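Local coordinates for beta-hydroxyacyl-(Acyl-carrier-protein) dehydratase FabA/FabZ (Xenorhabdus doucetiae, PDB 6QSR) that probably acts as a hotdog-fold 3-hydroxyacyl-ACP dehydratase (a lyase) and pairs with a second protein chain in a heterocomplex for aryl polyene pigment biosynthesis, at residues V47-V52 / V89-H94; M82-I87 / L127-M131; V56-R60 / F121-S125; R112-Q117 / V153-L159; P37-E42 / G62-F67. One frame throughout, in Å; residues are numbered along the deposited sequence. Where two conformers were deposited one is given.

Contact 1 (V47-V52 / V89-H94); sequences VSDNHV and VWSGWH
A tight beta hairpin packs against one side of a helix here. Residues 47-52 form the end of one strand, a type I turn from Ser48 to His51, and the start of the next strand. Ser48 N donates to His51 O at 2.9 Å. Residues 89-94 are helical. The nearest CA pairs are Val52 with Trp90 at 5.8 Å and Asp49 with His94 at 8.0 Å.

The polar contacts gather at the turn. Trp90 (chi1 t, chi2 88°) lays its ring edge along the turn backbone. Its NE1 gives a weak hydrogen bond to Ser48 O at 3.0 Å. His94 (chi1 m) is held within the helix by ND1 to Trp90 O at 2.9 Å. That places His94 CE1 3.0 Å from Ser48 O.

The apolar contacts come from the two valines that point at the helix. Val47 (chi1 t) makes a CH-pi contact, CG1 lying 3.9 Å from the centroid of the Trp93 five-membered ring, over its face. Val52 (chi1 p) packs CG1 at 3.9 Å from Trp90 CB and CG2 at 4.2 Å from Val89 CG1.

In this hotdog fold the hairpin joins strands 43-48 and 51-57 beside central helix 79-97. Strand 126-133 continues the sheet, and Phe143 meets Trp90 edge-to-face.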
# COMPACT_ATOMS: atom_id res chain seq x y z
N VAL B 47 4.62 -19.92 7.41
CA VAL B 47 4.80 -19.87 5.96
C VAL B 47 4.80 -21.29 5.40
O VAL B 47 5.40 -22.20 5.99
CB VAL B 47 6.14 -19.21 5.53
CG1 VAL B 47 6.08 -18.85 4.05
CG2 VAL B 47 6.48 -17.97 6.35
N SER B 48 4.15 -21.46 4.25
CA SER B 48 4.17 -22.72 3.52
C SER B 48 4.18 -22.42 2.03
O SER B 48 4.16 -21.26 1.63
CB SER B 48 2.96 -23.58 3.91
OG SER B 48 1.77 -23.08 3.34
N ASP B 49 4.18 -23.47 1.21
CA ASP B 49 4.23 -23.31 -0.24
C ASP B 49 3.04 -22.54 -0.84
O ASP B 49 3.17 -22.02 -1.94
CB ASP B 49 4.35 -24.68 -0.94
CG ASP B 49 5.68 -25.36 -0.67
OD1 ASP B 49 5.67 -26.54 -0.26
OD2 ASP B 49 6.74 -24.72 -0.86
N ASN B 50 1.90 -22.47 -0.16
CA ASN B 50 0.75 -21.73 -0.69
C ASN B 50 0.09 -20.73 0.30
O ASN B 50 -1.04 -20.28 0.05
CB ASN B 50 -0.29 -22.72 -1.20
CG ASN B 50 -0.89 -23.58 -0.09
OD1 ASN B 50 -0.67 -23.32 1.09
ND2 ASN B 50 -1.64 -24.61 -0.48
N HIS B 51 0.78 -20.40 1.39
CA HIS B 51 0.18 -19.64 2.50
C HIS B 51 1.24 -18.86 3.29
O HIS B 51 2.38 -19.33 3.46
CB HIS B 51 -0.61 -20.60 3.41
CG HIS B 51 -0.80 -20.13 4.82
ND1 HIS B 51 -1.93 -19.46 5.23
CD2 HIS B 51 0.00 -20.23 5.90
CE1 HIS B 51 -1.81 -19.16 6.52
NE2 HIS B 51 -0.65 -19.62 6.95
N VAL B 52 0.85 -17.69 3.78
CA VAL B 52 1.66 -16.95 4.75
C VAL B 52 0.77 -16.29 5.79
O VAL B 52 -0.30 -15.74 5.46
CB VAL B 52 2.62 -15.93 4.06
CG1 VAL B 52 1.85 -14.93 3.19
CG2 VAL B 52 3.47 -15.20 5.09
N VAL B 89 6.99 -11.37 2.47
CA VAL B 89 7.55 -12.34 3.42
C VAL B 89 7.51 -13.75 2.82
O VAL B 89 8.51 -14.47 2.87
CB VAL B 89 6.82 -12.30 4.78
CG1 VAL B 89 7.21 -13.48 5.67
CG2 VAL B 89 7.09 -10.98 5.51
N TRP B 90 6.36 -14.13 2.25
CA TRP B 90 6.23 -15.40 1.54
C TRP B 90 7.34 -15.63 0.52
O TRP B 90 8.02 -16.66 0.57
CB TRP B 90 4.86 -15.51 0.86
CG TRP B 90 4.63 -16.82 0.18
CD1 TRP B 90 4.12 -17.96 0.73
CD2 TRP B 90 4.92 -17.13 -1.19
NE1 TRP B 90 4.06 -18.95 -0.21
CE2 TRP B 90 4.55 -18.48 -1.39
CE3 TRP B 90 5.46 -16.40 -2.25
CZ2 TRP B 90 4.71 -19.11 -2.63
CZ3 TRP B 90 5.61 -17.03 -3.49
CH2 TRP B 90 5.24 -18.37 -3.66
N SER B 91 7.55 -14.67 -0.39
CA SER B 91 8.56 -14.84 -1.43
C SER B 91 9.97 -14.81 -0.85
O SER B 91 10.83 -15.57 -1.30
CB SER B 91 8.41 -13.80 -2.54
OG SER B 91 8.43 -12.49 -2.02
N GLY B 92 10.19 -13.96 0.15
CA GLY B 92 11.48 -13.91 0.85
C GLY B 92 11.89 -15.21 1.52
O GLY B 92 13.04 -15.63 1.39
N TRP B 93 10.95 -15.82 2.24
CA TRP B 93 11.16 -17.11 2.92
C TRP B 93 11.57 -18.19 1.92
O TRP B 93 12.52 -18.93 2.16
CB TRP B 93 9.91 -17.55 3.71
CG TRP B 93 9.79 -19.06 3.90
CD1 TRP B 93 9.24 -19.96 3.03
CD2 TRP B 93 10.24 -19.82 5.02
NE1 TRP B 93 9.33 -21.23 3.53
CE2 TRP B 93 9.93 -21.18 4.75
CE3 TRP B 93 10.87 -19.50 6.23
CZ2 TRP B 93 10.24 -22.21 5.65
CZ3 TRP B 93 11.18 -20.53 7.12
CH2 TRP B 93 10.86 -21.87 6.83
N HIS B 94 10.83 -18.28 0.82
CA HIS B 94 11.10 -19.29 -0.21
C HIS B 94 12.41 -19.08 -0.97
O HIS B 94 13.06 -20.06 -1.34
CB HIS B 94 9.90 -19.40 -1.16
CG HIS B 94 8.74 -20.10 -0.53
ND1 HIS B 94 7.61 -19.45 -0.10
CD2 HIS B 94 8.58 -21.40 -0.20
CE1 HIS B 94 6.79 -20.32 0.44
NE2 HIS B 94 7.35 -21.51 0.40

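Contact 2 (M82-I87 / L127-M131); sequences MMAQAI and LDIQM
Here the central helix of the hotdog fold rests on the sheet that wraps it. Residues 82-87 are alpha-helical and 127-131 are an extended strand. Their axes approach to 8.2 Å and cross at -56°. Met83 CA lies 6.3 Å from Ile129 CA, and Ile87 CA 6.8 Å from Met131 CA.

Leu127, Ile129 and Met131 point at the helix. Ile129 is the central bump. Its CG2 sits in a hollow lined by Met82 O at 3.8 Å, Met83 CA at 3.9 Å and Ala86 CB at 3.7 Å. The small Ala86 also lets Met131 come close, CB to CG 3.6 Å. Met131 is folded (chi1 to chi3 all m). Its SD reaches Met83 CG at 3.6 Å and its CE meets Ile87 CD1 at 3.8 Å. At the other end, Met82 (m, t, m) extends CE to Leu127 CD1 at 4.0 Å.

The contact is wholly buried. Strands 51-57 and 140-149 flank the strand, and Met83 and Ile87 continue onto strand 152-162.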
# COMPACT_ATOMS: atom_id res chain seq x y z
N MET B 82 -0.01 -3.89 4.45
CA MET B 82 0.24 -5.03 5.32
C MET B 82 0.09 -6.36 4.54
O MET B 82 0.93 -7.25 4.66
CB MET B 82 -0.67 -4.98 6.56
CG MET B 82 -0.37 -3.81 7.51
SD MET B 82 -1.41 -3.81 8.98
CE MET B 82 -2.94 -3.23 8.27
N MET B 83 -0.95 -6.46 3.71
CA MET B 83 -1.14 -7.65 2.85
C MET B 83 -0.02 -7.82 1.81
O MET B 83 0.46 -8.94 1.58
CB MET B 83 -2.50 -7.60 2.17
CG MET B 83 -3.64 -7.93 3.12
SD MET B 83 -5.25 -7.89 2.30
CE MET B 83 -5.70 -6.19 2.53
N ALA B 84 0.40 -6.70 1.22
CA ALA B 84 1.49 -6.70 0.25
C ALA B 84 2.78 -7.20 0.88
O ALA B 84 3.49 -8.04 0.29
CB ALA B 84 1.69 -5.31 -0.32
N GLN B 85 3.08 -6.71 2.08
CA GLN B 85 4.29 -7.12 2.78
C GLN B 85 4.25 -8.57 3.22
O GLN B 85 5.28 -9.23 3.21
CB GLN B 85 4.62 -6.18 3.94
CG GLN B 85 5.17 -4.86 3.43
CD GLN B 85 5.66 -3.93 4.52
OE1 GLN B 85 6.02 -4.37 5.62
NE2 GLN B 85 5.68 -2.64 4.23
N ALA B 86 3.07 -9.08 3.58
CA ALA B 86 2.92 -10.50 3.88
C ALA B 86 3.29 -11.37 2.67
O ALA B 86 3.95 -12.39 2.82
CB ALA B 86 1.50 -10.82 4.35
N ILE B 87 2.90 -10.92 1.47
CA ILE B 87 3.25 -11.60 0.23
C ILE B 87 4.77 -11.52 0.04
O ILE B 87 5.40 -12.50 -0.38
CB ILE B 87 2.51 -11.00 -1.00
CG1 ILE B 87 0.99 -11.20 -0.90
CG2 ILE B 87 3.02 -11.62 -2.30
CD1 ILE B 87 0.19 -10.28 -1.79
N LEU B 127 -3.33 -7.63 14.82
CA LEU B 127 -3.80 -7.94 13.47
C LEU B 127 -3.11 -9.17 12.89
O LEU B 127 -1.89 -9.26 12.88
CB LEU B 127 -3.60 -6.73 12.55
CG LEU B 127 -4.39 -5.47 12.95
CD1 LEU B 127 -4.18 -4.39 11.92
CD2 LEU B 127 -5.88 -5.76 13.12
N ASP B 128 -3.91 -10.13 12.42
CA ASP B 128 -3.40 -11.32 11.73
C ASP B 128 -3.59 -11.14 10.23
O ASP B 128 -4.72 -11.01 9.76
CB ASP B 128 -4.12 -12.59 12.20
CG ASP B 128 -3.74 -12.98 13.61
OD1 ASP B 128 -2.53 -13.15 13.87
OD2 ASP B 128 -4.65 -13.10 14.46
N ILE B 129 -2.47 -11.12 9.50
CA ILE B 129 -2.51 -10.97 8.05
C ILE B 129 -2.22 -12.35 7.42
O ILE B 129 -1.13 -12.89 7.57
CB ILE B 129 -1.52 -9.89 7.57
CG1 ILE B 129 -1.86 -8.53 8.22
CG2 ILE B 129 -1.58 -9.74 6.06
CD1 ILE B 129 -1.15 -8.26 9.52
N GLN B 130 -3.22 -12.90 6.74
CA GLN B 130 -3.15 -14.27 6.19
C GLN B 130 -3.41 -14.22 4.69
O GLN B 130 -4.51 -13.86 4.26
CB GLN B 130 -4.15 -15.18 6.89
CG GLN B 130 -3.72 -15.57 8.30
CD GLN B 130 -4.71 -16.49 9.00
OE1 GLN B 130 -4.69 -17.72 8.81
NE2 GLN B 130 -5.56 -15.92 9.85
N MET B 131 -2.38 -14.56 3.89
CA MET B 131 -2.46 -14.54 2.42
C MET B 131 -2.38 -15.96 1.84
O MET B 131 -1.57 -16.77 2.30
CB MET B 131 -1.35 -13.67 1.82
CG MET B 131 -1.22 -12.26 2.40
SD MET B 131 -2.75 -11.31 2.23
CE MET B 131 -2.76 -10.95 0.48

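Contact 3 (V56-R60 / F121-S125); sequences VTVSR and FTQGS
Residues 56-60 leave a strand after Thr57 and run on as a loop, extended through Ser59, before the chain bends at Arg60. Residues 121-125 bend round a type II turn from Thr122 to Ser125. The closest CA atoms are those of Val58 and Gln123, 5.0 Å apart.

Phe121 (chi1 m) comes first. Its CB packs on Val58 CG2 at 3.9 Å, while its ring heads away into the interior. Thr122 O lies 3.5 Å from Val58 CB. It also closes the turn, accepting Ser125 N at 3.1 Å and Ser125 OG at 2.7 Å. Gln123 (chi1 t) curls its side chain back, so that OE1 is 3.4 Å from Arg60 CG.

In the hotdog sheet this continues a strand pair past its end. Beyond the pairing of strands 51-57 and 126-133, the two loops stay joined through Val58, and Val56 pairs with Leu127 just inside.

Gly124 has phi/psi of 92/-11, where a CB would jam against the preceding carbonyl. Its N donates to Val58 O at 2.6 Å. Ser125 O returns the link by accepting Val58 N at 2.8 Å, nearly straight at 170°. The same oxygen receives a CA-H...O contact from Thr57 CA at 3.3 Å.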
# COMPACT_ATOMS: atom_id res chain seq x y z
N VAL B 56 0.91 -8.18 13.37
CA VAL B 56 1.35 -6.84 13.74
C VAL B 56 0.33 -6.22 14.69
O VAL B 56 -0.86 -6.49 14.57
CB VAL B 56 1.55 -5.96 12.49
CG1 VAL B 56 0.24 -5.68 11.77
CG2 VAL B 56 2.27 -4.67 12.86
N THR B 57 0.81 -5.38 15.60
CA THR B 57 -0.05 -4.78 16.63
C THR B 57 -0.13 -3.27 16.39
O THR B 57 0.87 -2.62 16.11
CB THR B 57 0.45 -5.15 18.05
OG1 THR B 57 0.44 -6.57 18.19
CG2 THR B 57 -0.44 -4.54 19.14
N VAL B 58 -1.34 -2.72 16.48
CA VAL B 58 -1.56 -1.29 16.31
C VAL B 58 -1.17 -0.59 17.62
O VAL B 58 -1.96 -0.54 18.57
CB VAL B 58 -3.01 -0.95 15.89
CG1 VAL B 58 -3.16 0.55 15.65
CG2 VAL B 58 -3.42 -1.72 14.64
N SER B 59 0.05 -0.08 17.67
CA SER B 59 0.61 0.50 18.89
C SER B 59 1.34 1.81 18.61
O SER B 59 1.77 2.05 17.48
CB SER B 59 1.60 -0.49 19.52
OG SER B 59 2.76 -0.63 18.71
N ARG B 60 1.50 2.63 19.64
CA ARG B 60 2.27 3.87 19.55
C ARG B 60 3.79 3.64 19.58
O ARG B 60 4.56 4.52 19.18
CB ARG B 60 1.90 4.83 20.68
CG ARG B 60 0.43 5.19 20.76
CD ARG B 60 0.15 6.18 21.87
NE ARG B 60 0.71 7.51 21.59
CZ ARG B 60 1.91 7.97 21.98
NH1 ARG B 60 2.75 7.23 22.71
NH2 ARG B 60 2.27 9.20 21.63
N PHE B 121 -8.16 0.76 12.07
CA PHE B 121 -7.86 -0.28 13.06
C PHE B 121 -7.50 0.39 14.37
O PHE B 121 -6.56 1.18 14.44
CB PHE B 121 -6.71 -1.17 12.59
CG PHE B 121 -6.95 -1.83 11.26
CD1 PHE B 121 -6.37 -1.31 10.10
CD2 PHE B 121 -7.75 -2.96 11.16
CE1 PHE B 121 -6.60 -1.93 8.86
CE2 PHE B 121 -7.97 -3.58 9.93
CZ PHE B 121 -7.40 -3.05 8.78
N THR B 122 -8.23 0.04 15.43
CA THR B 122 -8.09 0.73 16.70
C THR B 122 -6.77 0.37 17.38
O THR B 122 -6.26 -0.75 17.25
CB THR B 122 -9.28 0.45 17.64
OG1 THR B 122 -9.45 -0.95 17.80
CG2 THR B 122 -10.57 1.03 17.07
N GLN B 123 -6.21 1.37 18.06
CA GLN B 123 -5.05 1.23 18.94
C GLN B 123 -5.21 0.03 19.86
O GLN B 123 -6.27 -0.15 20.47
CB GLN B 123 -4.92 2.50 19.80
CG GLN B 123 -3.60 2.65 20.52
CD GLN B 123 -2.71 3.67 19.85
OE1 GLN B 123 -2.88 4.88 20.03
NE2 GLN B 123 -1.76 3.18 19.05
N GLY B 124 -4.17 -0.80 19.95
CA GLY B 124 -4.21 -2.05 20.73
C GLY B 124 -4.63 -3.31 19.99
O GLY B 124 -4.50 -4.41 20.53
N SER B 125 -5.15 -3.18 18.77
CA SER B 125 -5.54 -4.34 17.96
C SER B 125 -4.34 -5.17 17.53
O SER B 125 -3.37 -4.62 17.00
CB SER B 125 -6.31 -3.90 16.72
OG SER B 125 -7.47 -3.18 17.06

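Contact 4 (R112-Q117 / V153-L159); sequences RAVRCQ and VLVTGRL
Two antiparallel strands of the curled hotdog sheet pair here with a beta bulge between Arg112 and Arg115. The axes of 112-116 and 153-159 run 4.7 Å apart at 172°. Arg158 and Arg112 bury the most surface. They form a hydrogen-bonded pair: Arg112 N to Arg158 O 2.9 Å, Arg158 N to Arg112 O 3.1 Å. Both side chains take chi1 m on one face, despite like charges with NH1 atoms 4.3 Å apart.

Ala113 has phi/psi of 45/51, and the register then shifts by one. Arg115 pairs with Thr156, N to O 3.0 Å and O to N 3.2 Å. Arg115 also forms a salt bridge to Glu66 of the AMP-dependent synthetase and ligase chain, whose strand extends the sheet.

Val155 lies on the opposite face, turned to helix 79-97. Its CG1 meets Val114 CG1 at 3.9 Å, and its CG2 meets Cys116 SG at 3.5 Å. At the bulge a water bridges Ala113 O at 2.7 Å and Thr156 OG1 at 2.8 Å.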
# COMPACT_ATOMS: atom_id res chain seq x y z
N ARG B 112 -7.86 -5.62 -5.73
CA ARG B 112 -9.22 -5.84 -6.17
C ARG B 112 -10.07 -6.16 -4.96
O ARG B 112 -9.71 -7.05 -4.19
CB ARG B 112 -9.29 -7.01 -7.15
CG ARG B 112 -8.72 -6.70 -8.52
CD ARG B 112 -8.71 -7.93 -9.42
NE ARG B 112 -10.02 -8.14 -10.04
CZ ARG B 112 -10.51 -9.32 -10.45
NH1 ARG B 112 -9.82 -10.46 -10.32
NH2 ARG B 112 -11.72 -9.36 -11.00
N ALA B 113 -11.18 -5.44 -4.82
CA ALA B 113 -12.15 -5.62 -3.74
C ALA B 113 -11.50 -5.79 -2.36
O ALA B 113 -11.78 -6.73 -1.60
CB ALA B 113 -13.09 -6.76 -4.09
N VAL B 114 -10.61 -4.86 -2.05
CA VAL B 114 -10.03 -4.79 -0.72
C VAL B 114 -11.06 -4.08 0.15
O VAL B 114 -11.12 -2.86 0.19
CB VAL B 114 -8.64 -4.12 -0.73
CG1 VAL B 114 -8.04 -4.13 0.67
CG2 VAL B 114 -7.74 -4.84 -1.73
N ARG B 115 -11.90 -4.87 0.83
CA ARG B 115 -13.06 -4.35 1.56
C ARG B 115 -12.82 -4.47 3.06
O ARG B 115 -12.48 -5.55 3.55
CB ARG B 115 -14.32 -5.12 1.14
CG ARG B 115 -14.59 -5.00 -0.35
CD ARG B 115 -16.04 -5.24 -0.70
NE ARG B 115 -16.28 -4.96 -2.12
CZ ARG B 115 -16.54 -5.86 -3.06
NH1 ARG B 115 -16.63 -7.17 -2.79
NH2 ARG B 115 -16.74 -5.45 -4.31
N CYS B 116 -13.02 -3.36 3.76
CA CYS B 116 -12.74 -3.26 5.19
C CYS B 116 -14.07 -3.10 5.94
O CYS B 116 -14.91 -2.30 5.54
CB CYS B 116 -11.81 -2.07 5.45
SG CYS B 116 -10.86 -2.14 6.99
N GLN B 117 -14.22 -3.84 7.04
CA GLN B 117 -15.41 -3.74 7.88
C GLN B 117 -15.38 -2.49 8.77
O GLN B 117 -16.42 -2.09 9.29
CB GLN B 117 -15.53 -4.98 8.76
CG GLN B 117 -15.70 -6.28 7.99
CD GLN B 117 -16.97 -6.32 7.18
OE1 GLN B 117 -17.96 -5.67 7.52
NE2 GLN B 117 -16.96 -7.08 6.10
N VAL B 153 -12.93 -11.49 11.01
CA VAL B 153 -12.43 -11.01 9.72
C VAL B 153 -12.78 -9.53 9.56
O VAL B 153 -13.95 -9.16 9.61
CB VAL B 153 -13.02 -11.82 8.55
CG1 VAL B 153 -12.60 -11.23 7.22
CG2 VAL B 153 -12.59 -13.29 8.64
N LEU B 154 -11.76 -8.69 9.36
CA LEU B 154 -11.92 -7.25 9.18
C LEU B 154 -11.67 -6.76 7.75
O LEU B 154 -12.20 -5.72 7.38
CB LEU B 154 -10.96 -6.51 10.11
CG LEU B 154 -11.16 -6.72 11.61
CD1 LEU B 154 -10.08 -5.95 12.36
CD2 LEU B 154 -12.54 -6.28 12.06
N VAL B 155 -10.85 -7.48 6.98
CA VAL B 155 -10.54 -7.12 5.60
C VAL B 155 -10.43 -8.38 4.76
O VAL B 155 -9.88 -9.38 5.21
CB VAL B 155 -9.20 -6.34 5.48
CG1 VAL B 155 -8.99 -5.82 4.06
CG2 VAL B 155 -9.14 -5.20 6.48
N THR B 156 -10.98 -8.34 3.54
CA THR B 156 -10.73 -9.38 2.53
C THR B 156 -10.24 -8.66 1.28
O THR B 156 -10.46 -7.46 1.14
CB THR B 156 -11.99 -10.23 2.20
OG1 THR B 156 -13.06 -9.39 1.76
CG2 THR B 156 -12.43 -11.03 3.42
N GLY B 157 -9.57 -9.39 0.39
CA GLY B 157 -9.02 -8.77 -0.81
C GLY B 157 -8.19 -9.69 -1.68
O GLY B 157 -7.81 -10.78 -1.25
N ARG B 158 -7.91 -9.23 -2.91
CA ARG B 158 -6.92 -9.85 -3.79
C ARG B 158 -5.88 -8.83 -4.19
O ARG B 158 -6.22 -7.68 -4.51
CB ARG B 158 -7.55 -10.45 -5.04
CG ARG B 158 -8.37 -11.69 -4.78
CD ARG B 158 -8.72 -12.40 -6.08
NE ARG B 158 -9.52 -13.59 -5.83
CZ ARG B 158 -10.02 -14.39 -6.78
NH1 ARG B 158 -9.81 -14.12 -8.07
NH2 ARG B 158 -10.73 -15.45 -6.43
N LEU B 159 -4.61 -9.24 -4.17
CA LEU B 159 -3.47 -8.40 -4.53
C LEU B 159 -2.63 -9.03 -5.63
O LEU B 159 -2.47 -10.26 -5.66
CB LEU B 159 -2.56 -8.16 -3.30
CG LEU B 159 -2.91 -6.98 -2.41
CD1 LEU B 159 -4.24 -7.23 -1.72
CD2 LEU B 159 -1.84 -6.75 -1.36
O HOH W 1 -12.83 -9.13 -1.02

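Contact 5 (P37-E42 / G62-F67); sequences PMVLLE and GVLSPF
Two loops of the hotdog fold pack together here, one leading into strand 43-48 and the other following strand 51-57. Neither segment has a strand. Residues 62-65 form a type I turn, and 65-67 a short 3-10 segment. Leu40 CA and Val63 CA are nearest at 5.6 Å.

Pro37 follows a cis peptide bond. Its O lies at the Phe67 ring edge, 3.8 Å from CZ. A water donates to both Pro37 O and Val63 O, 2.6 Å each, and so bridges the loops. Met38 (m, m, m) makes a Met-aromatic contact, with SD 5.1 Å from the Phe67 centroid and placed obliquely. Beside this contact, Arg30 of the AMP-dependent synthetase and ligase chain packs on Pro37 and Met38.

Val39 O lies against the side chain of Val63, 3.2 Å from its CB. The Val39 side chain is about 5 Å from the sodium ion bound at Asp29, Leu32 and His34. Leu40 (m, p) fills the middle. Its CD2 stands over the Phe67 ring in a CH-pi contact of 4.1 Å to the centroid, and its CB is 3.9 Å from Leu64 CD2. Leu41 points away, but its N is 3.9 Å from Val63 CG2.

Glu42 OE1 accepts a hydrogen bond from Thr57 N. The other oxygen, OE2, takes a weak hydrogen bond from Val63 N at 3.5 Å and passes 3.6 Å from Gly62 CA, where a CB would clash.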
# COMPACT_ATOMS: atom_id res chain seq x y z
N PRO B 37 11.92 2.77 8.36
CA PRO B 37 10.58 2.64 8.97
C PRO B 37 9.46 2.04 8.08
O PRO B 37 8.30 2.05 8.50
CB PRO B 37 10.24 4.10 9.33
CG PRO B 37 10.94 4.90 8.28
CD PRO B 37 12.20 4.15 7.93
N MET B 38 9.79 1.50 6.90
CA MET B 38 8.79 0.97 5.96
C MET B 38 8.55 -0.54 6.02
O MET B 38 8.13 -1.15 5.04
CB MET B 38 9.15 1.40 4.52
CG MET B 38 8.78 2.84 4.23
SD MET B 38 7.01 3.17 4.42
CE MET B 38 6.30 1.99 3.27
N VAL B 39 8.81 -1.16 7.18
CA VAL B 39 8.36 -2.52 7.44
C VAL B 39 7.17 -2.38 8.36
O VAL B 39 7.31 -1.89 9.48
CB VAL B 39 9.45 -3.38 8.09
CG1 VAL B 39 8.90 -4.76 8.46
CG2 VAL B 39 10.65 -3.50 7.18
N LEU B 40 6.01 -2.83 7.89
CA LEU B 40 4.76 -2.64 8.61
C LEU B 40 4.22 -3.96 9.19
O LEU B 40 3.03 -4.08 9.45
CB LEU B 40 3.72 -1.98 7.68
CG LEU B 40 3.84 -0.45 7.57
CD1 LEU B 40 4.95 -0.03 6.62
CD2 LEU B 40 2.52 0.16 7.14
N LEU B 41 5.10 -4.93 9.41
CA LEU B 41 4.76 -6.18 10.11
C LEU B 41 5.78 -6.39 11.22
O LEU B 41 6.89 -5.88 11.15
CB LEU B 41 4.76 -7.37 9.15
CG LEU B 41 3.94 -7.24 7.86
CD1 LEU B 41 4.27 -8.38 6.90
CD2 LEU B 41 2.46 -7.22 8.18
N GLU B 42 5.39 -7.17 12.23
CA GLU B 42 6.24 -7.44 13.40
C GLU B 42 6.65 -8.90 13.58
O GLU B 42 7.72 -9.15 14.11
CB GLU B 42 5.54 -6.91 14.66
CG GLU B 42 5.53 -5.39 14.70
CD GLU B 42 4.70 -4.78 15.82
OE1 GLU B 42 3.74 -5.42 16.30
OE2 GLU B 42 5.01 -3.64 16.21
N GLY B 62 5.29 0.72 18.19
CA GLY B 62 5.67 -0.27 17.18
C GLY B 62 5.84 0.31 15.79
O GLY B 62 5.79 1.52 15.59
N VAL B 63 5.99 -0.60 14.83
CA VAL B 63 6.26 -0.27 13.43
C VAL B 63 5.14 0.54 12.73
O VAL B 63 5.39 1.24 11.74
CB VAL B 63 6.58 -1.53 12.59
CG1 VAL B 63 7.75 -2.31 13.19
CG2 VAL B 63 5.36 -2.43 12.41
N LEU B 64 3.91 0.44 13.22
CA LEU B 64 2.79 1.18 12.66
C LEU B 64 2.64 2.61 13.22
O LEU B 64 1.85 3.38 12.68
CB LEU B 64 1.48 0.41 12.89
CG LEU B 64 1.46 -1.01 12.35
CD1 LEU B 64 0.16 -1.67 12.75
CD2 LEU B 64 1.62 -1.05 10.84
N SER B 65 3.41 2.98 14.25
CA SER B 65 3.23 4.30 14.90
C SER B 65 3.36 5.54 13.99
O SER B 65 2.59 6.49 14.17
CB SER B 65 4.10 4.44 16.15
OG SER B 65 5.48 4.45 15.86
N PRO B 66 4.27 5.54 12.99
CA PRO B 66 4.30 6.65 12.02
C PRO B 66 3.05 6.81 11.14
O PRO B 66 2.87 7.88 10.55
CB PRO B 66 5.51 6.31 11.13
CG PRO B 66 6.36 5.41 11.96
CD PRO B 66 5.37 4.58 12.73
N PHE B 67 2.21 5.78 11.05
CA PHE B 67 1.05 5.77 10.15
C PHE B 67 -0.31 5.94 10.85
O PHE B 67 -1.35 5.88 10.19
CB PHE B 67 1.07 4.48 9.32
CG PHE B 67 2.42 4.17 8.75
CD1 PHE B 67 2.88 4.83 7.62
CD2 PHE B 67 3.27 3.26 9.38
CE1 PHE B 67 4.14 4.58 7.10
CE2 PHE B 67 4.54 3.00 8.87
CZ PHE B 67 4.97 3.66 7.73
O HOH W 2 7.80 2.05 11.09

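In the fold
From the N terminus, 37-42 opens contact 5, 47-52 opens contact 1 and 56-60 opens contact 3. Contact 5 closes first, at 62-67. Helix 79-97 then opens contact 2 at 82-87 and closes contact 1 at 89-94. Strand 107-116 opens contact 4. Contacts 3, 2 and 4 close in turn at 121-125, 127-131 and 153-159. No contact encloses another. Contact 5 crosses contacts 1 and 3, and contacts 1 to 4 cross one another, except that contact 1 closes before contact 4 opens. Contacts 1 and 2 tie the helix to the sheet. Contacts 3 and 5 join loops at one end, and contact 4 joins two strands. Met83 links contacts 2 and 4.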